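Local atomic coordinates of fructose-bisphosphate aldolase (Plasmodium falciparum, PDB entry 4TR9), a protein that belongs to the class I fructose-bisphosphate aldolases, a family of enzymes built on the TIM-barrel fold. Residues A287-N290 with L291-N295. Sequence-based numbering, arbitrary orientation.
Sequences ASVN and LNSIN
Ser293 N donates to Val289 O at 2.8 Å, and a water donates to the same Val289 O, also at 2.8 Å. That water accepts a bond from ND2 of Asn292, 2.7 Å away, so it bridges side chain and main chain three residues apart. The hydroxyl of Ser293 stands beside its own backbone N (chi1 -59°), which puts OG 2.9 Å from Val289 O; OG also hydrogen-bonds to OG1 of Thr253. One residue before and one after in the same i to i+4 series, Asn292 N bonds to Ser288 O and Ile294 N to Asn290 O, whereas Leu291 N reaches Ala287 O only weakly. CG1 of Ile294 lies against the Asn290 carbonyl, 3.1 Å from its O.

At the C-terminal end Asn295 folds back on the helix. Its ND2 meets Leu291 O at 2.7 Å (N-H...O 152°), from the face of that carbonyl opposite Asn295 N, and also bonds to Leu304 O on the next strand.

Around this turn, Asn290 uses OD1 on Thr253 and ND2 on Gln282, and Asn292 OD1 takes a bond from Tyr349 N. Leu291 packs on Phe306 and Tyr308. Helix 284-295 is the crossover between strands 274-277 and 303-308 of the barrel. Thr253 OG1, shared by Asn290 OD1 and Ser293 OG, ties it to helix 253-267, while Asn295 grips Leu291 O with two donors and links the helix end to strand 303-308.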
ATOM      1  N   ALA A 287      17.868  -0.856 -32.603  1.00 47.59           N
ATOM      2  CA  ALA A 287      16.606  -0.317 -32.109  1.00 45.30           C
ATOM      3  C   ALA A 287      15.466  -0.682 -33.053  1.00 43.15           C
ATOM      4  O   ALA A 287      14.314  -0.800 -32.636  1.00 41.15           O
ATOM      5  CB  ALA A 287      16.697   1.190 -31.940  1.00 42.61           C
ATOM      6  N   SER A 288      15.798  -0.856 -34.329  1.00 42.73           N
ATOM      7  CA  SER A 288      14.817  -1.245 -35.334  1.00 43.04           C
ATOM      8  C   SER A 288      14.639  -2.757 -35.359  1.00 41.84           C
ATOM      9  O   SER A 288      13.526  -3.259 -35.513  1.00 40.65           O
ATOM     10  CB  SER A 288      15.233  -0.742 -36.718  1.00 46.19           C
ATOM     11  OG  SER A 288      15.312   0.672 -36.746  1.00 45.92           O
ATOM     12  N   VAL A 289      15.746  -3.479 -35.209  1.00 40.62           N
ATOM     13  CA  VAL A 289      15.720  -4.936 -35.204  1.00 41.65           C
ATOM     14  C   VAL A 289      14.945  -5.462 -33.997  1.00 39.78           C
ATOM     15  O   VAL A 289      14.101  -6.348 -34.131  1.00 41.83           O
ATOM     16  CB  VAL A 289      17.146  -5.525 -35.199  1.00 43.00           C
ATOM     17  CG1 VAL A 289      17.105  -7.029 -34.987  1.00 40.46           C
ATOM     18  CG2 VAL A 289      17.862  -5.184 -36.499  1.00 42.83           C
ATOM     19  N   ASN A 290      15.227  -4.902 -32.825  1.00 45.15           N
ATOM     20  CA  ASN A 290      14.551  -5.315 -31.600  1.00 39.73           C
ATOM     21  C   ASN A 290      13.062  -4.989 -31.626  1.00 38.07           C
ATOM     22  O   ASN A 290      12.239  -5.797 -31.200  1.00 39.22           O
ATOM     23  CB  ASN A 290      15.207  -4.666 -30.380  1.00 35.86           C
ATOM     24  CG  ASN A 290      16.616  -5.173 -30.138  1.00 37.06           C
ATOM     25  OD1 ASN A 290      16.941  -6.315 -30.462  1.00 40.75           O
ATOM     26  ND2 ASN A 290      17.461  -4.323 -29.567  1.00 43.15           N
ATOM     27  N   LEU A 291      12.719  -3.805 -32.128  1.00 38.35           N
ATOM     28  CA  LEU A 291      11.321  -3.415 -32.270  1.00 38.94           C
ATOM     29  C   LEU A 291      10.610  -4.349 -33.243  1.00 43.78           C
ATOM     30  O   LEU A 291       9.431  -4.662 -33.075  1.00 41.73           O
ATOM     31  CB  LEU A 291      11.208  -1.964 -32.747  1.00 35.18           C
ATOM     32  CG  LEU A 291       9.793  -1.440 -33.006  1.00 33.44           C
ATOM     33  CD1 LEU A 291       8.949  -1.513 -31.744  1.00 30.14           C
ATOM     34  CD2 LEU A 291       9.834  -0.019 -33.547  1.00 37.77           C
ATOM     35  N   ASN A 292      11.341  -4.793 -34.259  1.00 36.98           N
ATOM     36  CA  ASN A 292      10.816  -5.751 -35.222  1.00 43.22           C
ATOM     37  C   ASN A 292      10.599  -7.118 -34.584  1.00 40.31           C
ATOM     38  O   ASN A 292       9.592  -7.779 -34.838  1.00 38.43           O
ATOM     39  CB  ASN A 292      11.759  -5.875 -36.420  1.00 48.75           C
ATOM     40  CG  ASN A 292      11.290  -6.905 -37.425  1.00 51.03           C
ATOM     41  OD1 ASN A 292      10.468  -6.612 -38.294  1.00 51.03           O
ATOM     42  ND2 ASN A 292      11.812  -8.122 -37.315  1.00 57.70           N
ATOM     43  N   SER A 293      11.552  -7.533 -33.755  1.00 42.82           N
ATOM     44  CA  SER A 293      11.473  -8.819 -33.072  1.00 40.59           C
ATOM     45  C   SER A 293      10.274  -8.865 -32.132  1.00 42.87           C
ATOM     46  O   SER A 293       9.657  -9.914 -31.946  1.00 44.70           O
ATOM     47  CB  SER A 293      12.763  -9.095 -32.297  1.00 43.83           C
ATOM     48  OG  SER A 293      13.887  -9.091 -33.158  1.00 46.35           O
ATOM     49  N   ILE A 294       9.953  -7.718 -31.545  1.00 47.52           N
ATOM     50  CA  ILE A 294       8.805  -7.600 -30.653  1.00 43.18           C
ATOM     51  C   ILE A 294       7.494  -7.733 -31.426  1.00 45.41           C
ATOM     52  O   ILE A 294       6.580  -8.438 -30.999  1.00 39.22           O
ATOM     53  CB  ILE A 294       8.819  -6.255 -29.896  1.00 37.58           C
ATOM     54  CG1 ILE A 294      10.045  -6.169 -28.986  1.00 34.42           C
ATOM     55  CG2 ILE A 294       7.557  -6.089 -29.075  1.00 30.00           C
ATOM     56  CD1 ILE A 294      10.177  -4.843 -28.269  1.00 34.32           C
ATOM     57  N   ASN A 295       7.411  -7.059 -32.569  1.00 39.10           N
ATOM     58  CA  ASN A 295       6.197  -7.079 -33.374  1.00 41.62           C
ATOM     59  C   ASN A 295       6.090  -8.314 -34.262  1.00 46.75           C
ATOM     60  O   ASN A 295       5.047  -8.563 -34.867  1.00 46.23           O
ATOM     61  CB  ASN A 295       6.108  -5.817 -34.233  1.00 39.88           C
ATOM     62  CG  ASN A 295       5.836  -4.574 -33.412  1.00 42.80           C
ATOM     63  OD1 ASN A 295       4.690  -4.282 -33.069  1.00 39.72           O
ATOM     64  ND2 ASN A 295       6.890  -3.832 -33.092  1.00 39.73           N
TER
HETATM   65  O   HOH W   1      14.108  -8.515 -35.884  1.00 55.85           O